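Local coordinates for protein Afp (Microbacterium arborescens, PDB 2YJK) that takes up iron and, like other Dps proteins of the ferritin fold, probably stores it in the ferric state within a shell of twelve subunits, at residues 17-22 with 76-81; 26-30 with 82-86; 95-99 with 111-115. All coordinates share one frame; numbering follows the deposited sequence.

Contact 1 of 3, residues 17-22 with 76-81; sequences VAAAAA and IVALGL
Apolar contacts carry this meeting, with Ala18, Ala21 and Ala22 of helix 15-45 receiving Ile76 from the last turn of helix 51-78 and Leu79 and Leu81 from the turn that follows it. Leu79 comes in by its CD1 branch, which presses on Ala21 CB at 3.3 Å, closer than normal van der Waals contact, while Leu79 CB lies 4.2 Å from Ala18 CB. Leu81 CD1 reaches Ala22 CB at 3.7 Å and lies beside the Ala18 methyl as well. Ile76 adds a looser touch, its CG2 standing 4.4 Å from Ala22 CB. Alanine suits this helix surface: a methyl leaves the leucines room to come close to the backbone itself, and the two CA atoms of Ala18 and Leu79 are 5.4 Å apart.

The setting is the four-helix bundle of the ferritin fold, where helix 51-78 stops in a Schellman motif. Gly80 takes the positive phi (95°) that the turn needs, and Leu81 N bonds back to Ile76 O at 3.3 Å. This reversal brings Leu81 round to Ala18, which Leu79 already touches.

A second kind of contact is methyl against carbonyl. Leu81 CG stands anti to its own carbonyl carbon (chi1 -66°), and CD1 ends 3.3 Å from Ala18 O, an oxygen already bonded to Ala22 N. In return, the Ala18 methyl lies against Leu79 O.

Contact 2 of 3, residues 26-30 with 82-86; sequences TPVVH and PIDSR
His30 hands its NE2-H to the carbonyl oxygen of Asp84, the one hydrogen bond between helix segment 26-30 and loop 82-86. It is short and nearly straight, 2.8 Å from His30 NE2 to Asp84 O with an angle of 172° at the hydrogen. The acceptor lies in the plane of the imidazole, whereas the donor is tilted 32° from the plane of the carbonyl. Histidine fits because its ring spans the gap and carries an N-H donor at its far edge. Ser85 CB packs at the ring's edge, 3.7 Å from His30 CD2, and Thr26 O lies over one face, offset toward the rim.

Beside this bond the contact is closely packed and apolar. Ile83 holds CG1 anti to its backbone N (chi1 166°), and its CD1 meets the Val29 side chain tip to tip, 4.1 Å from Val29 CB. The Ile83 and Thr26 side chains slide past each other in opposite directions, with Ile83 CD1 3.8 Å from Thr26 CG2. The threonine thus turns its methyl to the isoleucine while OG1 hydrogen-bonds to Ala22 O one turn back.

On the side away from the helix, Asp84 and Arg86 are partly exposed, and Val98 of a second subunit packs on Arg86. There Arg86 forms a side-on salt bridge to Asp84, NE to OD1 at 3.0 Å and NH2 to OD2, and Asp84 OD2 also pairs with Thr89 OG1. Arg86 occupies the N-cap position of helix 87-92.

The same subunit closes over the loop, with its Gln41 bonded to Ser85 N and its Trp44 packed on Val29 and Ser85. A short helix in the connection between the second and third long helices, approached here by 82-86, is characteristic of the Dps branch of the ferritin fold.

Contact 3 of 3, residues 95-99 with 111-115; sequences STAVP and AIVSD
Asp115 presents both oxygens of its flat carboxylate to loop 95-99, each through its syn lone pair: OD2 takes the hydroxyl of Thr96 at 2.6 Å from OG1, and OD1 takes the Ala97 N-H at 3.1 Å from N. Val98 CG2 lies off one face, displaced beyond OD2, 3.9 Å from that oxygen. An acidic residue on helix 105-130, one of the long helices of the ferritin bundle, thus binds the connection that follows helix 87-92. Aspartate suits the place, since its two acceptors can serve a side chain and the next backbone N-H at once. The latter bond is nearly straight, 170° at the hydrogen.

One turn earlier the helix offers the methyl of Ala111, which fits under the loop, 3.5 Å from Ala97 O and 3.6 Å from Val98 CA, close approaches that suit a small residue. The Val98 and Ile112 side chains lie side by side, pointing the same way, CG2 3.7 Å from CD1, and Val98 also packs on Asn38 and Gln41 of helix 15-45, wedging the loop between two helices.

Thr96 does double duty in an ST turn. With OG1 anti to the backbone N (chi1 -175°), the hydroxyl that donates to Asp115 also accepts from Val98 N at 2.9 Å.

Overall arrangement
Contacts 1 and 2 adjoin, their centres 11 Å apart, and their segments alternate along the chain: successive turns of helix 15-45 receive first the end of helix 51-78 and then the loop leaving it. Ile76 and Val77 meet Thr26 and Ile83 where the two join. Contact 3 follows in series on helix 105-130, its centre about 19 Å from that of contact 2 and 29 Å from that of contact 1, across the centre of the chain. Contacts 1 and 2 lie where the connection between helices 51-78 and 105-130 begins, contact 3 near its end, further along the bundle. All three touch a second subunit, so this connection belongs to the interface of the twelve-chain shell.

Contact 1 of 3, residues 17-22 with 76-81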
ATOM      1  N   VAL C  17      -3.439 -37.958 -20.938  1.00 54.43           N
ATOM      2  CA  VAL C  17      -4.022 -36.763 -20.341  1.00 50.55           C
ATOM      3  C   VAL C  17      -3.248 -35.522 -20.760  1.00 48.44           C
ATOM      4  O   VAL C  17      -3.847 -34.461 -21.019  1.00 48.57           O
ATOM      5  CB  VAL C  17      -4.122 -36.866 -18.760  1.00 50.71           C
ATOM      6  CG1 VAL C  17      -3.983 -35.455 -18.044  1.00 48.54           C
ATOM      7  CG2 VAL C  17      -5.403 -37.580 -18.339  1.00 50.86           C
ATOM      8  N   ALA C  18      -1.924 -35.628 -20.807  1.00 45.80           N
ATOM      9  CA  ALA C  18      -1.115 -34.486 -21.184  1.00 42.93           C
ATOM     10  C   ALA C  18      -1.505 -34.112 -22.612  1.00 42.07           C
ATOM     11  O   ALA C  18      -1.625 -32.927 -22.953  1.00 40.27           O
ATOM     12  CB  ALA C  18       0.360 -34.837 -21.105  1.00 43.25           C
ATOM     13  N   ALA C  19      -1.763 -35.139 -23.416  1.00 41.19           N
ATOM     14  CA  ALA C  19      -1.917 -34.979 -24.858  1.00 41.65           C
ATOM     15  C   ALA C  19      -3.231 -34.273 -25.203  1.00 41.35           C
ATOM     16  O   ALA C  19      -3.291 -33.503 -26.156  1.00 40.26           O
ATOM     17  CB  ALA C  19      -1.841 -36.342 -25.544  1.00 42.80           C
ATOM     18  N   ALA C  20      -4.271 -34.555 -24.417  1.00 42.16           N
ATOM     19  CA  ALA C  20      -5.547 -33.807 -24.463  1.00 42.43           C
ATOM     20  C   ALA C  20      -5.448 -32.324 -23.997  1.00 41.36           C
ATOM     21  O   ALA C  20      -6.030 -31.397 -24.600  1.00 41.14           O
ATOM     22  CB  ALA C  20      -6.617 -34.572 -23.666  1.00 43.82           C
ATOM     23  N   ALA C  21      -4.675 -32.072 -22.962  1.00 41.46           N
ATOM     24  CA  ALA C  21      -4.495 -30.701 -22.587  1.00 40.65           C
ATOM     25  C   ALA C  21      -3.896 -29.978 -23.746  1.00 40.60           C
ATOM     26  O   ALA C  21      -4.383 -28.905 -24.074  1.00 41.71           O
ATOM     27  CB  ALA C  21      -3.606 -30.545 -21.338  1.00 40.70           C
ATOM     28  N   ALA C  22      -2.830 -30.516 -24.341  1.00 39.35           N
ATOM     29  CA  ALA C  22      -2.147 -29.774 -25.388  1.00 39.04           C
ATOM     30  C   ALA C  22      -3.102 -29.557 -26.546  1.00 38.99           C
ATOM     31  O   ALA C  22      -3.149 -28.489 -27.166  1.00 38.74           O
ATOM     32  CB  ALA C  22      -0.922 -30.524 -25.895  1.00 40.02           C
ATOM     33  N   ILE C  76      -0.365 -26.372 -19.806  1.00 28.29           N
ATOM     34  CA  ILE C  76       0.214 -27.350 -20.778  1.00 28.31           C
ATOM     35  C   ILE C  76       1.631 -27.786 -20.390  1.00 29.13           C
ATOM     36  O   ILE C  76       1.986 -28.973 -20.401  1.00 29.75           O
ATOM     37  CB  ILE C  76       0.252 -26.789 -22.210  1.00 29.49           C
ATOM     38  CG1 ILE C  76      -1.183 -26.627 -22.763  1.00 28.65           C
ATOM     39  CG2 ILE C  76       1.091 -27.726 -23.137  1.00 29.07           C
ATOM     40  CD1 ILE C  76      -1.268 -25.631 -23.900  1.00 29.66           C
ATOM     41  N   VAL C  77       2.434 -26.813 -19.993  1.00 28.21           N
ATOM     42  CA  VAL C  77       3.819 -27.076 -19.659  1.00 28.68           C
ATOM     43  C   VAL C  77       3.919 -27.891 -18.367  1.00 30.40           C
ATOM     44  O   VAL C  77       4.723 -28.825 -18.303  1.00 29.49           O
ATOM     45  CB  VAL C  77       4.663 -25.786 -19.625  1.00 28.37           C
ATOM     46  CG1 VAL C  77       6.166 -26.144 -19.144  1.00 29.96           C
ATOM     47  CG2 VAL C  77       4.683 -25.159 -21.121  1.00 26.72           C
ATOM     48  N   ALA C  78       3.055 -27.580 -17.389  1.00 29.59           N
ATOM     49  CA  ALA C  78       3.035 -28.277 -16.097  1.00 31.77           C
ATOM     50  C   ALA C  78       2.738 -29.747 -16.252  1.00 33.53           C
ATOM     51  O   ALA C  78       3.126 -30.537 -15.392  1.00 34.83           O
ATOM     52  CB  ALA C  78       1.958 -27.635 -15.111  1.00 30.41           C
ATOM     53  N   LEU C  79       2.002 -30.096 -17.307  1.00 34.80           N
ATOM     54  CA  LEU C  79       1.659 -31.506 -17.623  1.00 35.29           C
ATOM     55  C   LEU C  79       2.781 -32.159 -18.383  1.00 36.21           C
ATOM     56  O   LEU C  79       2.699 -33.343 -18.762  1.00 37.22           O
ATOM     57  CB  LEU C  79       0.365 -31.594 -18.437  1.00 35.89           C
ATOM     58  CG  LEU C  79      -0.886 -31.202 -17.610  1.00 38.00           C
ATOM     59  CD1 LEU C  79      -2.127 -31.204 -18.467  1.00 39.70           C
ATOM     60  CD2 LEU C  79      -1.075 -32.148 -16.411  1.00 43.80           C
ATOM     61  N   GLY C  80       3.840 -31.395 -18.611  1.00 34.35           N
ATOM     62  CA  GLY C  80       5.050 -31.962 -19.177  1.00 34.74           C
ATOM     63  C   GLY C  80       5.169 -31.828 -20.694  1.00 33.87           C
ATOM     64  O   GLY C  80       6.060 -32.376 -21.218  1.00 33.68           O
ATOM     65  N   LEU C  81       4.327 -31.052 -21.380  1.00 33.63           N
ATOM     66  CA  LEU C  81       4.478 -30.831 -22.861  1.00 34.94           C
ATOM     67  C   LEU C  81       4.915 -29.407 -23.338  1.00 34.55           C
ATOM     68  O   LEU C  81       4.612 -28.426 -22.666  1.00 33.61           O
ATOM     69  CB  LEU C  81       3.199 -31.222 -23.598  1.00 34.92           C
ATOM     70  CG  LEU C  81       2.774 -32.712 -23.590  1.00 37.33           C
ATOM     71  CD1 LEU C  81       1.428 -32.786 -24.242  1.00 38.75           C
ATOM     72  CD2 LEU C  81       3.747 -33.768 -24.282  1.00 40.04           C
TER

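Contact 2 of 3, residues 26-30 with 82-86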
ATOM      1  N   THR C  26      -3.986 -25.594 -26.454  1.00 29.78           N
ATOM      2  CA  THR C  26      -3.129 -24.909 -27.427  1.00 31.34           C
ATOM      3  C   THR C  26      -3.819 -23.832 -28.293  1.00 30.59           C
ATOM      4  O   THR C  26      -3.214 -22.755 -28.485  1.00 29.57           O
ATOM      5  CB  THR C  26      -2.315 -25.906 -28.302  1.00 32.92           C
ATOM      6  OG1 THR C  26      -1.570 -26.734 -27.423  1.00 33.39           O
ATOM      7  CG2 THR C  26      -1.382 -25.195 -29.230  1.00 32.69           C
ATOM      8  N   PRO C  27      -5.045 -24.102 -28.822  1.00 30.99           N
ATOM      9  CA  PRO C  27      -5.724 -23.063 -29.644  1.00 30.99           C
ATOM     10  C   PRO C  27      -6.118 -21.889 -28.752  1.00 30.04           C
ATOM     11  O   PRO C  27      -6.136 -20.729 -29.174  1.00 31.13           O
ATOM     12  CB  PRO C  27      -7.010 -23.788 -30.144  1.00 31.93           C
ATOM     13  CG  PRO C  27      -6.603 -25.311 -30.136  1.00 33.34           C
ATOM     14  CD  PRO C  27      -5.768 -25.393 -28.868  1.00 31.61           C
ATOM     15  N   VAL C  28      -6.378 -22.172 -27.491  1.00 29.64           N
ATOM     16  CA  VAL C  28      -6.598 -21.085 -26.528  1.00 27.76           C
ATOM     17  C   VAL C  28      -5.378 -20.183 -26.326  1.00 28.09           C
ATOM     18  O   VAL C  28      -5.491 -18.941 -26.359  1.00 29.18           O
ATOM     19  CB  VAL C  28      -7.136 -21.662 -25.200  1.00 27.08           C
ATOM     20  CG1 VAL C  28      -7.357 -20.557 -24.160  1.00 26.05           C
ATOM     21  CG2 VAL C  28      -8.465 -22.412 -25.455  1.00 27.78           C
ATOM     22  N   VAL C  29      -4.210 -20.776 -26.090  1.00 27.28           N
ATOM     23  CA  VAL C  29      -3.008 -20.003 -25.929  1.00 25.69           C
ATOM     24  C   VAL C  29      -2.824 -19.102 -27.167  1.00 26.30           C
ATOM     25  O   VAL C  29      -2.514 -17.891 -27.016  1.00 25.38           O
ATOM     26  CB  VAL C  29      -1.724 -20.888 -25.745  1.00 26.02           C
ATOM     27  CG1 VAL C  29      -0.475 -20.005 -25.783  1.00 22.53           C
ATOM     28  CG2 VAL C  29      -1.775 -21.649 -24.390  1.00 22.67           C
ATOM     29  N   HIS C  30      -2.989 -19.670 -28.365  1.00 24.88           N
ATOM     30  CA  HIS C  30      -2.709 -18.879 -29.583  1.00 27.67           C
ATOM     31  C   HIS C  30      -3.702 -17.719 -29.783  1.00 26.92           C
ATOM     32  O   HIS C  30      -3.299 -16.617 -30.165  1.00 27.83           O
ATOM     33  CB  HIS C  30      -2.730 -19.732 -30.871  1.00 25.80           C
ATOM     34  CG  HIS C  30      -1.576 -20.668 -31.022  1.00 30.93           C
ATOM     35  ND1 HIS C  30      -1.704 -21.896 -31.650  1.00 37.82           N
ATOM     36  CD2 HIS C  30      -0.280 -20.575 -30.646  1.00 32.53           C
ATOM     37  CE1 HIS C  30      -0.522 -22.498 -31.681  1.00 37.69           C
ATOM     38  NE2 HIS C  30       0.350 -21.728 -31.054  1.00 37.79           N
ATOM     39  N   PRO C  82       5.654 -29.303 -24.482  1.00 35.67           N
ATOM     40  CA  PRO C  82       6.086 -27.970 -24.913  1.00 34.66           C
ATOM     41  C   PRO C  82       4.927 -27.217 -25.550  1.00 35.04           C
ATOM     42  O   PRO C  82       3.883 -27.778 -25.805  1.00 34.58           O
ATOM     43  CB  PRO C  82       7.216 -28.259 -25.917  1.00 35.73           C
ATOM     44  CG  PRO C  82       6.835 -29.634 -26.523  1.00 37.44           C
ATOM     45  CD  PRO C  82       6.195 -30.384 -25.352  1.00 36.73           C
ATOM     46  N   ILE C  83       5.074 -25.917 -25.737  1.00 34.95           N
ATOM     47  CA  ILE C  83       4.031 -25.182 -26.436  1.00 34.65           C
ATOM     48  C   ILE C  83       4.790 -24.383 -27.472  1.00 34.88           C
ATOM     49  O   ILE C  83       5.876 -23.851 -27.161  1.00 33.10           O
ATOM     50  CB  ILE C  83       3.197 -24.250 -25.429  1.00 35.21           C
ATOM     51  CG1 ILE C  83       2.337 -23.223 -26.175  1.00 35.42           C
ATOM     52  CG2 ILE C  83       4.072 -23.431 -24.515  1.00 33.01           C
ATOM     53  CD1 ILE C  83       1.024 -23.772 -26.609  1.00 38.84           C
ATOM     54  N   ASP C  84       4.264 -24.329 -28.697  1.00 34.65           N
ATOM     55  CA  ASP C  84       4.815 -23.471 -29.707  1.00 34.55           C
ATOM     56  C   ASP C  84       3.977 -22.182 -29.903  1.00 35.00           C
ATOM     57  O   ASP C  84       3.085 -22.130 -30.761  1.00 33.96           O
ATOM     58  CB  ASP C  84       4.974 -24.225 -31.050  1.00 36.68           C
ATOM     59  CG  ASP C  84       5.662 -23.368 -32.109  1.00 36.84           C
ATOM     60  OD1 ASP C  84       6.088 -22.209 -31.778  1.00 32.51           O
ATOM     61  OD2 ASP C  84       5.778 -23.827 -33.266  1.00 40.08           O
ATOM     62  N   SER C  85       4.248 -21.116 -29.152  1.00 35.06           N
ATOM     63  CA  SER C  85       3.625 -19.845 -29.529  1.00 35.81           C
ATOM     64  C   SER C  85       4.629 -18.744 -29.882  1.00 34.67           C
ATOM     65  O   SER C  85       4.485 -17.584 -29.435  1.00 33.21           O
ATOM     66  CB  SER C  85       2.530 -19.351 -28.564  1.00 36.57           C
ATOM     67  OG  SER C  85       3.069 -19.169 -27.289  1.00 43.58           O
ATOM     68  N   ARG C  86       5.614 -19.109 -30.700  1.00 32.94           N
ATOM     69  CA  ARG C  86       6.414 -18.126 -31.429  1.00 32.31           C
ATOM     70  C   ARG C  86       5.463 -17.289 -32.297  1.00 32.41           C
ATOM     71  O   ARG C  86       4.402 -17.784 -32.739  1.00 32.08           O
ATOM     72  CB  ARG C  86       7.443 -18.824 -32.324  1.00 32.51           C
ATOM     73  CG  ARG C  86       8.561 -19.536 -31.555  1.00 33.65           C
ATOM     74  CD  ARG C  86       9.416 -20.419 -32.414  1.00 35.12           C
ATOM     75  NE  ARG C  86       8.618 -21.395 -33.161  1.00 35.30           N
ATOM     76  CZ  ARG C  86       9.059 -22.000 -34.246  1.00 37.71           C
ATOM     77  NH1 ARG C  86      10.279 -21.755 -34.715  1.00 38.28           N
ATOM     78  NH2 ARG C  86       8.284 -22.825 -34.886  1.00 38.79           N
TER

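Contact 3 of 3, residues 95-99 with 111-115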
ATOM      1  N   SER C  95      -6.220 -15.229 -36.911  1.00 39.20           N
ATOM      2  CA  SER C  95      -6.558 -14.158 -37.877  1.00 41.75           C
ATOM      3  C   SER C  95      -7.356 -13.073 -37.186  1.00 40.94           C
ATOM      4  O   SER C  95      -7.975 -13.347 -36.182  1.00 42.84           O
ATOM      5  CB  SER C  95      -7.345 -14.735 -39.082  1.00 43.63           C
ATOM      6  OG  SER C  95      -8.669 -15.055 -38.697  1.00 44.91           O
ATOM      7  N   THR C  96      -7.338 -11.849 -37.693  1.00 39.98           N
ATOM      8  CA  THR C  96      -8.011 -10.729 -37.020  1.00 38.09           C
ATOM      9  C   THR C  96      -8.857  -9.876 -37.963  1.00 38.22           C
ATOM     10  O   THR C  96      -8.517  -9.701 -39.129  1.00 38.62           O
ATOM     11  CB  THR C  96      -6.971  -9.775 -36.257  1.00 37.74           C
ATOM     12  OG1 THR C  96      -7.687  -8.776 -35.528  1.00 35.70           O
ATOM     13  CG2 THR C  96      -6.008  -9.087 -37.234  1.00 36.90           C
ATOM     14  N   ALA C  97      -9.958  -9.337 -37.457  1.00 37.08           N
ATOM     15  CA  ALA C  97     -10.715  -8.322 -38.207  1.00 35.86           C
ATOM     16  C   ALA C  97     -10.269  -6.895 -37.781  1.00 34.58           C
ATOM     17  O   ALA C  97     -10.793  -5.908 -38.283  1.00 33.91           O
ATOM     18  CB  ALA C  97     -12.206  -8.493 -37.957  1.00 35.92           C
ATOM     19  N   VAL C  98      -9.339  -6.762 -36.824  1.00 32.72           N
ATOM     20  CA  VAL C  98      -8.983  -5.412 -36.353  1.00 31.63           C
ATOM     21  C   VAL C  98      -8.380  -4.679 -37.567  1.00 33.02           C
ATOM     22  O   VAL C  98      -7.504  -5.230 -38.208  1.00 33.61           O
ATOM     23  CB  VAL C  98      -7.971  -5.450 -35.199  1.00 31.69           C
ATOM     24  CG1 VAL C  98      -7.396  -4.047 -34.957  1.00 29.84           C
ATOM     25  CG2 VAL C  98      -8.552  -6.158 -33.924  1.00 29.35           C
ATOM     26  N   PRO C  99      -8.856  -3.457 -37.886  1.00 32.99           N
ATOM     27  CA  PRO C  99      -8.285  -2.764 -39.032  1.00 35.64           C
ATOM     28  C   PRO C  99      -6.826  -2.359 -38.888  1.00 34.78           C
ATOM     29  O   PRO C  99      -6.309  -2.206 -37.778  1.00 33.40           O
ATOM     30  CB  PRO C  99      -9.147  -1.475 -39.151  1.00 36.32           C
ATOM     31  CG  PRO C  99     -10.437  -1.809 -38.487  1.00 36.45           C
ATOM     32  CD  PRO C  99     -10.014  -2.732 -37.329  1.00 33.54           C
ATOM     33  N   ALA C 111     -14.676  -5.484 -34.303  1.00 30.02           N
ATOM     34  CA  ALA C 111     -13.523  -6.330 -34.712  1.00 30.67           C
ATOM     35  C   ALA C 111     -13.090  -7.225 -33.528  1.00 30.90           C
ATOM     36  O   ALA C 111     -12.776  -8.403 -33.723  1.00 32.45           O
ATOM     37  CB  ALA C 111     -12.349  -5.467 -35.176  1.00 29.88           C
ATOM     38  N   ILE C 112     -13.029  -6.650 -32.322  1.00 29.59           N
ATOM     39  CA  ILE C 112     -12.545  -7.387 -31.115  1.00 30.09           C
ATOM     40  C   ILE C 112     -13.572  -8.442 -30.610  1.00 29.74           C
ATOM     41  O   ILE C 112     -13.192  -9.535 -30.215  1.00 28.85           O
ATOM     42  CB  ILE C 112     -12.162  -6.407 -29.938  1.00 28.88           C
ATOM     43  CG1 ILE C 112     -10.914  -5.576 -30.294  1.00 29.51           C
ATOM     44  CG2 ILE C 112     -11.965  -7.130 -28.591  1.00 28.41           C
ATOM     45  CD1 ILE C 112      -9.670  -6.393 -30.427  1.00 28.72           C
ATOM     46  N   VAL C 113     -14.867  -8.119 -30.667  1.00 29.74           N
ATOM     47  CA  VAL C 113     -15.891  -9.134 -30.408  1.00 30.73           C
ATOM     48  C   VAL C 113     -15.799 -10.289 -31.400  1.00 31.82           C
ATOM     49  O   VAL C 113     -15.939 -11.442 -31.010  1.00 31.06           O
ATOM     50  CB  VAL C 113     -17.337  -8.529 -30.325  1.00 30.96           C
ATOM     51  CG1 VAL C 113     -18.420  -9.608 -30.158  1.00 31.43           C
ATOM     52  CG2 VAL C 113     -17.378  -7.561 -29.178  1.00 28.60           C
ATOM     53  N   SER C 114     -15.575 -10.001 -32.669  1.00 33.23           N
ATOM     54  CA  SER C 114     -15.353 -11.082 -33.621  1.00 34.52           C
ATOM     55  C   SER C 114     -14.184 -12.002 -33.202  1.00 35.23           C
ATOM     56  O   SER C 114     -14.374 -13.250 -33.171  1.00 34.85           O
ATOM     57  CB  SER C 114     -15.155 -10.501 -35.015  1.00 36.39           C
ATOM     58  OG  SER C 114     -14.775 -11.506 -35.916  1.00 40.54           O
ATOM     59  N   ASP C 115     -13.004 -11.427 -32.866  1.00 33.97           N
ATOM     60  CA  ASP C 115     -11.842 -12.220 -32.395  1.00 34.76           C
ATOM     61  C   ASP C 115     -12.233 -12.939 -31.035  1.00 34.32           C
ATOM     62  O   ASP C 115     -11.993 -14.142 -30.846  1.00 34.86           O
ATOM     63  CB  ASP C 115     -10.542 -11.350 -32.215  1.00 34.99           C
ATOM     64  CG  ASP C 115     -10.025 -10.588 -33.581  1.00 42.05           C
ATOM     65  OD1 ASP C 115     -10.729 -10.525 -34.689  1.00 41.65           O
ATOM     66  OD2 ASP C 115      -8.859  -9.994 -33.495  1.00 44.26           O
TER